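PDB 1UP7: 6-phospho-beta-glucosidase BglT from Thermotoga maritima, which uses NAD and manganese to hydrolyse cellobiose 6'-phosphate into glucose 6-phosphate and glucose, as a family 4 glycosidase. Local coordinates for residues A[163-169]-A[294-300]; A[141-145]-A[192-196]. All blocks are in the same frame, centred on the assembly; numbering follows the deposited sequence.

Interaction 1. Residues A[163-169]-A[294-300]; sequences LCNVPIN and SMYSTAA. With NAD (nicotinamide-adenine-dinucleotide), chain I; G6P (6-O-phosphono-alpha-D-glucopyranose), chain J.
N165 and Y296 meet as an amide packed obliquely at an aromatic rim, in a mixed polar and apolar contact where the start of helix 166-177 faces the start of helix 296-308 beside the active site. The backbones are closest at the same two residues, 5.0 Å between N165 CA and Y296 CA. The amide lies by the CD1/CE1 rim, inclined 34° to the ring plane, and N165 CG comes within 3.3 Å of Y296 CE1. N165 CG sits between the backbone N and the carbonyl carbon (chi1 71°), which turns the amide toward both Y296 and the sugar. Its ND2 gives a nearly straight bond to S294 O, 2.9 Å from ND2 and with a 167° angle at the hydrogen. A second bond from ND2, to G292 O, helps fix the amide's rotation, leaving OD1 directed at O2 of glucose 6-phosphate. That bond to the sugar is modelled very short, so its exact length is doubtful.

Y296 is sandwiched: the backbone of C164 and N165 covers one face, and the nicotinamide lies over the opposite one, with NAD C4N 3.2 Å above the ring plane near its rim. The hydroxyl meets the sugar at the ring's edge, by a hydrogen bond to O3. C164, a manganese-binding residue of the enzyme, comes up to Y296 CE2 through its CA; the metal itself is absent from this structure.

Farther from the site the contact turns apolar. M295, the N-cap of its helix, bends at chi3, and its CE reaches I168 CG1 at 3.5 Å. L163 CD2 rests against A300 CA at 3.7 Å. L163 also touches V317 of strand 313-320, C164 and P167 border E335 of strand 333-341, and F140, following strand 136-139, meets the Y296 ring edge-to-face.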
loop_
_atom_site.group_PDB
_atom_site.type_symbol
_atom_site.label_atom_id
_atom_site.label_comp_id
_atom_site.label_asym_id
_atom_site.label_seq_id
_atom_site.Cartn_x
_atom_site.Cartn_y
_atom_site.Cartn_z
ATOM N N LEU A 163 -9.633 14.445 -20.672
ATOM C CA LEU A 163 -11.048 14.779 -20.576
ATOM C C LEU A 163 -11.857 13.885 -21.483
ATOM O O LEU A 163 -11.338 13.340 -22.431
ATOM C CB LEU A 163 -11.253 16.211 -21.016
ATOM C CG LEU A 163 -11.960 17.157 -20.088
ATOM C CD1 LEU A 163 -11.239 17.185 -18.758
ATOM C CD2 LEU A 163 -11.968 18.513 -20.740
ATOM N N CYS A 164 -13.142 13.764 -21.192
ATOM C CA CYS A 164 -14.087 13.028 -22.022
ATOM C C CYS A 164 -15.441 13.664 -21.704
ATOM O O CYS A 164 -15.531 14.448 -20.737
ATOM C CB CYS A 164 -13.989 11.534 -21.670
ATOM S SG CYS A 164 -15.342 10.445 -22.160
ATOM N N ASN A 165 -16.476 13.377 -22.508
ATOM C CA ASN A 165 -17.775 14.050 -22.315
ATOM C C ASN A 165 -18.848 13.298 -21.531
ATOM O O ASN A 165 -19.898 13.875 -21.252
ATOM C CB ASN A 165 -18.376 14.635 -23.627
ATOM C CG ASN A 165 -18.883 13.546 -24.615
ATOM O OD1 ASN A 165 -18.508 12.375 -24.507
ATOM N ND2 ASN A 165 -19.688 13.953 -25.601
ATOM N N VAL A 166 -18.616 12.041 -21.151
ATOM C CA VAL A 166 -19.681 11.325 -20.413
ATOM C C VAL A 166 -20.003 11.865 -19.019
ATOM O O VAL A 166 -21.188 11.990 -18.684
ATOM C CB VAL A 166 -19.645 9.729 -20.498
ATOM C CG1 VAL A 166 -18.714 9.204 -21.639
ATOM C CG2 VAL A 166 -19.337 9.072 -19.160
ATOM N N PRO A 167 -18.998 12.263 -18.223
ATOM C CA PRO A 167 -19.298 12.827 -16.904
ATOM C C PRO A 167 -20.176 14.048 -17.048
ATOM O O PRO A 167 -21.264 14.076 -16.439
ATOM C CB PRO A 167 -17.922 13.197 -16.334
ATOM C CG PRO A 167 -16.932 12.325 -17.095
ATOM C CD PRO A 167 -17.537 12.248 -18.488
ATOM N N ILE A 168 -19.783 15.020 -17.870
ATOM C CA ILE A 168 -20.617 16.224 -17.991
ATOM C C ILE A 168 -21.994 15.954 -18.541
ATOM O O ILE A 168 -22.970 16.592 -18.142
ATOM C CB ILE A 168 -19.940 17.383 -18.783
ATOM C CG1 ILE A 168 -20.698 18.700 -18.500
ATOM C CG2 ILE A 168 -19.809 17.074 -20.334
ATOM C CD1 ILE A 168 -19.814 19.906 -18.611
ATOM N N ASN A 169 -22.099 14.996 -19.444
ATOM C CA ASN A 169 -23.407 14.654 -19.966
ATOM C C ASN A 169 -24.274 14.055 -18.886
ATOM O O ASN A 169 -25.453 14.389 -18.793
ATOM C CB ASN A 169 -23.288 13.701 -21.160
ATOM C CG ASN A 169 -22.928 14.434 -22.429
ATOM O OD1 ASN A 169 -23.431 15.525 -22.680
ATOM N ND2 ASN A 169 -22.038 13.852 -23.225
ATOM N N SER A 294 -20.649 16.255 -28.367
ATOM C CA SER A 294 -21.157 17.461 -27.754
ATOM C C SER A 294 -20.897 17.589 -26.234
ATOM O O SER A 294 -20.777 16.593 -25.477
ATOM C CB SER A 294 -22.625 17.661 -28.124
ATOM O OG SER A 294 -22.678 18.018 -29.516
ATOM N N MET A 295 -20.816 18.846 -25.807
ATOM C CA MET A 295 -20.487 19.220 -24.443
ATOM C C MET A 295 -19.048 18.956 -24.028
ATOM O O MET A 295 -18.627 19.300 -22.913
ATOM C CB MET A 295 -21.537 18.734 -23.445
ATOM C CG MET A 295 -22.658 19.771 -23.331
ATOM S SD MET A 295 -23.859 19.497 -21.982
ATOM C CE MET A 295 -23.097 18.337 -21.009
ATOM N N TYR A 296 -18.258 18.394 -24.928
ATOM C CA TYR A 296 -16.814 18.351 -24.713
ATOM C C TYR A 296 -16.347 19.789 -24.497
ATOM O O TYR A 296 -15.498 20.057 -23.642
ATOM C CB TYR A 296 -16.119 17.793 -25.954
ATOM C CG TYR A 296 -15.656 16.331 -25.891
ATOM C CD1 TYR A 296 -16.488 15.288 -26.300
ATOM C CD2 TYR A 296 -14.364 15.998 -25.491
ATOM C CE1 TYR A 296 -16.043 13.935 -26.271
ATOM C CE2 TYR A 296 -13.922 14.657 -25.467
ATOM C CZ TYR A 296 -14.762 13.652 -25.861
ATOM O OH TYR A 296 -14.327 12.346 -25.841
ATOM N N SER A 297 -16.933 20.714 -25.261
ATOM C CA SER A 297 -16.656 22.156 -25.205
ATOM C C SER A 297 -16.766 22.759 -23.832
ATOM O O SER A 297 -15.824 23.379 -23.329
ATOM C CB SER A 297 -17.711 22.894 -26.039
ATOM O OG SER A 297 -18.899 23.134 -25.264
ATOM N N THR A 298 -17.961 22.650 -23.266
ATOM C CA THR A 298 -18.198 23.132 -21.924
ATOM C C THR A 298 -17.212 22.479 -20.969
ATOM O O THR A 298 -16.688 23.157 -20.078
ATOM C CB THR A 298 -19.640 22.843 -21.464
ATOM O OG1 THR A 298 -20.548 23.431 -22.395
ATOM C CG2 THR A 298 -19.967 23.631 -20.171
ATOM N N ALA A 299 -16.949 21.180 -21.125
ATOM C CA ALA A 299 -16.130 20.521 -20.114
ATOM C C ALA A 299 -14.734 21.158 -20.128
ATOM O O ALA A 299 -14.161 21.423 -19.079
ATOM C CB ALA A 299 -16.072 19.003 -20.313
ATOM N N ALA A 300 -14.222 21.442 -21.321
ATOM C CA ALA A 300 -12.898 22.012 -21.439
ATOM C C ALA A 300 -12.821 23.470 -20.973
ATOM O O ALA A 300 -11.868 23.852 -20.282
ATOM C CB ALA A 300 -12.376 21.868 -22.856
HETATM P PA NAD I . -11.158 15.002 -36.769
HETATM O O1A NAD I . -10.925 13.914 -37.740
HETATM O O2A NAD I . -12.023 16.175 -37.278
HETATM O O5B NAD I . -9.673 15.517 -36.377
HETATM C C5B NAD I . -9.499 16.807 -35.852
HETATM C C4B NAD I . -8.384 17.532 -36.593
HETATM O O4B NAD I . -7.113 16.988 -36.242
HETATM C C3B NAD I . -8.469 17.471 -38.113
HETATM O O3B NAD I . -8.637 18.796 -38.594
HETATM C C2B NAD I . -7.126 16.886 -38.556
HETATM O O2B NAD I . -6.623 17.515 -39.717
HETATM C C1B NAD I . -6.257 17.234 -37.361
HETATM N N9A NAD I . -5.050 16.427 -37.210
HETATM C C8A NAD I . -4.828 15.096 -37.509
HETATM N N7A NAD I . -3.556 14.825 -37.143
HETATM C C5A NAD I . -2.990 15.909 -36.580
HETATM C C6A NAD I . -1.731 16.178 -36.058
HETATM N N6A NAD I . -0.778 15.253 -36.019
HETATM N N1A NAD I . -1.459 17.450 -35.569
HETATM C C2A NAD I . -2.424 18.443 -35.618
HETATM N N3A NAD I . -3.655 18.171 -36.165
HETATM C C4A NAD I . -3.923 16.931 -36.634
HETATM O O3 NAD I . -11.837 14.303 -35.489
HETATM P PN NAD I . -12.715 14.972 -34.328
HETATM O O1N NAD I . -14.013 14.257 -34.424
HETATM O O2N NAD I . -12.681 16.418 -34.325
HETATM O O5D NAD I . -11.956 14.561 -32.981
HETATM C C5D NAD I . -10.562 14.687 -32.772
HETATM C C4D NAD I . -10.177 13.792 -31.584
HETATM O O4D NAD I . -10.836 14.165 -30.374
HETATM C C3D NAD I . -10.554 12.337 -31.818
HETATM O O3D NAD I . -9.486 11.588 -31.320
HETATM C C2D NAD I . -11.810 12.118 -30.982
HETATM O O2D NAD I . -12.001 10.792 -30.517
HETATM C C1D NAD I . -11.690 13.133 -29.868
HETATM N N1N NAD I . -12.970 13.816 -29.664
HETATM C C2N NAD I . -12.908 15.191 -29.696
HETATM C C3N NAD I . -14.030 15.963 -29.518
HETATM C C7N NAD I . -13.891 17.466 -29.586
HETATM O O7N NAD I . -14.510 18.333 -28.655
HETATM N N7N NAD I . -13.134 17.983 -30.566
HETATM C C4N NAD I . -15.241 15.300 -29.303
HETATM C C5N NAD I . -15.325 13.894 -29.260
HETATM C C6N NAD I . -14.159 13.150 -29.445
HETATM C C1 G6P J . -19.081 10.005 -27.121
HETATM C C2 G6P J . -17.719 9.679 -26.448
HETATM C C3 G6P J . -16.585 10.337 -27.233
HETATM C C4 G6P J . -16.607 9.752 -28.636
HETATM C C5 G6P J . -17.943 10.142 -29.298
HETATM C C6 G6P J . -18.041 9.541 -30.694
HETATM O O1 G6P J . -20.220 9.384 -26.495
HETATM O O2 G6P J . -17.635 10.108 -25.090
HETATM O O3 G6P J . -15.306 10.175 -26.610
HETATM O O4 G6P J . -15.459 10.169 -29.376
HETATM O O5 G6P J . -19.079 9.671 -28.527
HETATM O O6 G6P J . -18.799 10.375 -31.557
HETATM P P G6P J . -18.572 10.333 -33.151
HETATM O O1P G6P J . -19.385 11.474 -33.716
HETATM O O2P G6P J . -19.024 9.051 -33.833
HETATM O O3P G6P J . -17.106 10.556 -33.394
#

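Interaction 2. Residues A[141-145]-A[192-196]; sequences TNPSG and LNHLS. With NAD (nicotinamide-adenine-dinucleotide), chain I; G6P (6-O-phosphono-alpha-D-glucopyranose), chain J.
N142 and H194 reach toward each other from opposite directions and converge on one sugar hydroxyl. Their flat groups are turned 52° apart, and the amide lies at the edge of the imidazole, where N142 OD1 stands 3.5 Å from H194 CE1. Glucose 6-phosphate O3 joins them: it receives N142 ND2 at 3.2 Å and is also hydrogen-bonded to H194 NE2. The other hydrogen of N142 ND2 can serve the nicotinamide ribose, for ND2 also bonds NAD O2D at 2.9 Å. The neighbouring ribose hydroxyl, NAD O3D, takes the N142 backbone N almost straight on, at 173°.

What holds the amide in this pose is an Asx turn: S144 N donates to N142 OD1 at 2.8 Å, in the carbonyl plane and on a lone pair. With OD1 anchored, ND2 is directed to the two ligands. H194, a manganese-binding residue of the enzyme, has its ring anti to the carbonyl carbon (chi1 -60°), which carries NE2 to the sugar.

N193 packs alongside the start of the helix. Its amide is nearly coplanar with that of N142, and its OD1 accepts G145 N at 3.3 Å from above the carbonyl plane, not along a lone pair. N193 ND2 is bound by E335, while N193 CB lies 3.6 Å from G145 CA, on the side where a side chain would otherwise stand.

N193 and H194 form the type II turn of a hairpin joining strands 185-190 and 195-203. L192 and L195 beside it pack on helix 355-376, L192 also touches L334 of strand 333-341, and P143, after a cis peptide bond, stands at the N-cap position of helix 144-155.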
loop_
_atom_site.group_PDB
_atom_site.type_symbol
_atom_site.label_atom_id
_atom_site.label_comp_id
_atom_site.label_asym_id
_atom_site.label_seq_id
_atom_site.Cartn_x
_atom_site.Cartn_y
_atom_site.Cartn_z
ATOM N N THR A 141 -8.109 14.033 -27.470
ATOM C CA THR A 141 -7.687 13.002 -28.412
ATOM C C THR A 141 -7.864 11.609 -27.840
ATOM O O THR A 141 -7.372 11.308 -26.752
ATOM C CB THR A 141 -6.217 13.212 -28.774
ATOM O OG1 THR A 141 -6.110 14.422 -29.527
ATOM C CG2 THR A 141 -5.692 12.078 -29.737
ATOM N N ASN A 142 -8.584 10.759 -28.572
ATOM C CA ASN A 142 -8.827 9.411 -28.090
ATOM C C ASN A 142 -7.760 8.421 -28.508
ATOM O O ASN A 142 -7.124 8.625 -29.529
ATOM C CB ASN A 142 -10.240 8.958 -28.406
ATOM C CG ASN A 142 -11.225 9.371 -27.311
ATOM O OD1 ASN A 142 -10.945 9.212 -26.089
ATOM N ND2 ASN A 142 -12.358 9.927 -27.728
ATOM N N PRO A 143 -7.524 7.381 -27.698
ATOM C CA PRO A 143 -8.248 7.161 -26.441
ATOM C C PRO A 143 -7.655 8.000 -25.322
ATOM O O PRO A 143 -6.478 7.882 -24.970
ATOM C CB PRO A 143 -8.058 5.661 -26.179
ATOM C CG PRO A 143 -6.793 5.317 -26.796
ATOM C CD PRO A 143 -6.518 6.321 -27.929
ATOM N N SER A 144 -8.508 8.839 -24.760
ATOM C CA SER A 144 -8.059 9.916 -23.890
ATOM C C SER A 144 -7.469 9.444 -22.561
ATOM O O SER A 144 -6.457 10.001 -22.145
ATOM C CB SER A 144 -9.206 10.930 -23.691
ATOM O OG SER A 144 -8.791 12.005 -22.881
ATOM N N GLY A 145 -8.123 8.473 -21.892
ATOM C CA GLY A 145 -7.674 7.971 -20.606
ATOM C C GLY A 145 -6.351 7.219 -20.747
ATOM O O GLY A 145 -5.464 7.327 -19.879
ATOM N N LEU A 192 -12.238 4.035 -15.582
ATOM C CA LEU A 192 -11.372 4.504 -16.624
ATOM C C LEU A 192 -12.274 5.266 -17.591
ATOM O O LEU A 192 -13.474 5.058 -17.642
ATOM C CB LEU A 192 -10.734 3.304 -17.311
ATOM C CG LEU A 192 -9.346 2.830 -16.853
ATOM C CD1 LEU A 192 -8.936 3.150 -15.418
ATOM C CD2 LEU A 192 -9.129 1.374 -17.206
ATOM N N ASN A 193 -11.679 6.174 -18.328
ATOM C CA ASN A 193 -12.328 6.782 -19.478
ATOM C C ASN A 193 -13.037 5.752 -20.368
ATOM O O ASN A 193 -12.432 4.775 -20.790
ATOM C CB ASN A 193 -11.260 7.553 -20.254
ATOM C CG ASN A 193 -11.827 8.392 -21.386
ATOM O OD1 ASN A 193 -11.331 8.315 -22.501
ATOM N ND2 ASN A 193 -12.855 9.196 -21.109
ATOM N N HIS A 194 -14.324 5.948 -20.630
ATOM C CA HIS A 194 -15.146 4.935 -21.315
ATOM C C HIS A 194 -15.323 3.629 -20.589
ATOM O O HIS A 194 -15.687 2.634 -21.222
ATOM C CB HIS A 194 -14.588 4.641 -22.714
ATOM C CG HIS A 194 -14.565 5.852 -23.577
ATOM N ND1 HIS A 194 -13.439 6.277 -24.244
ATOM C CD2 HIS A 194 -15.513 6.796 -23.789
ATOM C CE1 HIS A 194 -13.714 7.403 -24.879
ATOM N NE2 HIS A 194 -14.964 7.742 -24.610
ATOM N N LEU A 195 -15.103 3.636 -19.277
ATOM C CA LEU A 195 -15.156 2.439 -18.453
ATOM C C LEU A 195 -15.345 2.894 -17.008
ATOM O O LEU A 195 -14.519 2.647 -16.129
ATOM C CB LEU A 195 -13.865 1.661 -18.625
ATOM C CG LEU A 195 -13.896 0.188 -18.240
ATOM C CD1 LEU A 195 -14.417 -0.673 -19.361
ATOM C CD2 LEU A 195 -12.535 -0.260 -17.803
ATOM N N SER A 196 -16.432 3.616 -16.793
ATOM C CA SER A 196 -16.649 4.323 -15.557
ATOM C C SER A 196 -18.003 3.959 -14.971
ATOM O O SER A 196 -18.883 3.442 -15.684
ATOM C CB SER A 196 -16.550 5.837 -15.809
ATOM O OG SER A 196 -17.580 6.276 -16.703
HETATM P PA NAD I . -11.158 15.002 -36.769
HETATM O O1A NAD I . -10.925 13.914 -37.740
HETATM O O2A NAD I . -12.023 16.175 -37.278
HETATM O O5B NAD I . -9.673 15.517 -36.377
HETATM C C5B NAD I . -9.499 16.807 -35.852
HETATM C C4B NAD I . -8.384 17.532 -36.593
HETATM O O4B NAD I . -7.113 16.988 -36.242
HETATM C C3B NAD I . -8.469 17.471 -38.113
HETATM O O3B NAD I . -8.637 18.796 -38.594
HETATM C C2B NAD I . -7.126 16.886 -38.556
HETATM O O2B NAD I . -6.623 17.515 -39.717
HETATM C C1B NAD I . -6.257 17.234 -37.361
HETATM N N9A NAD I . -5.050 16.427 -37.210
HETATM C C8A NAD I . -4.828 15.096 -37.509
HETATM N N7A NAD I . -3.556 14.825 -37.143
HETATM C C5A NAD I . -2.990 15.909 -36.580
HETATM C C6A NAD I . -1.731 16.178 -36.058
HETATM N N6A NAD I . -0.778 15.253 -36.019
HETATM N N1A NAD I . -1.459 17.450 -35.569
HETATM C C2A NAD I . -2.424 18.443 -35.618
HETATM N N3A NAD I . -3.655 18.171 -36.165
HETATM C C4A NAD I . -3.923 16.931 -36.634
HETATM O O3 NAD I . -11.837 14.303 -35.489
HETATM P PN NAD I . -12.715 14.972 -34.328
HETATM O O1N NAD I . -14.013 14.257 -34.424
HETATM O O2N NAD I . -12.681 16.418 -34.325
HETATM O O5D NAD I . -11.956 14.561 -32.981
HETATM C C5D NAD I . -10.562 14.687 -32.772
HETATM C C4D NAD I . -10.177 13.792 -31.584
HETATM O O4D NAD I . -10.836 14.165 -30.374
HETATM C C3D NAD I . -10.554 12.337 -31.818
HETATM O O3D NAD I . -9.486 11.588 -31.320
HETATM C C2D NAD I . -11.810 12.118 -30.982
HETATM O O2D NAD I . -12.001 10.792 -30.517
HETATM C C1D NAD I . -11.690 13.133 -29.868
HETATM N N1N NAD I . -12.970 13.816 -29.664
HETATM C C2N NAD I . -12.908 15.191 -29.696
HETATM C C3N NAD I . -14.030 15.963 -29.518
HETATM C C7N NAD I . -13.891 17.466 -29.586
HETATM O O7N NAD I . -14.510 18.333 -28.655
HETATM N N7N NAD I . -13.134 17.983 -30.566
HETATM C C4N NAD I . -15.241 15.300 -29.303
HETATM C C5N NAD I . -15.325 13.894 -29.260
HETATM C C6N NAD I . -14.159 13.150 -29.445
HETATM C C1 G6P J . -19.081 10.005 -27.121
HETATM C C2 G6P J . -17.719 9.679 -26.448
HETATM C C3 G6P J . -16.585 10.337 -27.233
HETATM C C4 G6P J . -16.607 9.752 -28.636
HETATM C C5 G6P J . -17.943 10.142 -29.298
HETATM C C6 G6P J . -18.041 9.541 -30.694
HETATM O O1 G6P J . -20.220 9.384 -26.495
HETATM O O2 G6P J . -17.635 10.108 -25.090
HETATM O O3 G6P J . -15.306 10.175 -26.610
HETATM O O4 G6P J . -15.459 10.169 -29.376
HETATM O O5 G6P J . -19.079 9.671 -28.527
HETATM O O6 G6P J . -18.799 10.375 -31.557
HETATM P P G6P J . -18.572 10.333 -33.151
HETATM O O1P G6P J . -19.385 11.474 -33.716
HETATM O O2P G6P J . -19.024 9.051 -33.833
HETATM O O3P G6P J . -17.106 10.556 -33.394
#

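In the fold
From the N terminus, the chain gives the 141-145 half of interaction 2, then 163-169 of interaction 1, then 192-196, which closes a loop with 46 residues between its segments. Only at 294-300 does interaction 1 close, with 124 residues intervening, so the two contacts cross rather than nest. Each joins a loop-helix junction following a strand of the Rossmann-type parallel sheet, 136-139 or 160-162, to the C-terminal family region. They also touch directly: L163 O and S144 OG lie 2.9 Å apart, a probable hydrogen bond. Between the manganese-binding residues, C164 SG is 3.7 Å from H194 NE2. Both border NAD and glucose 6-phosphate.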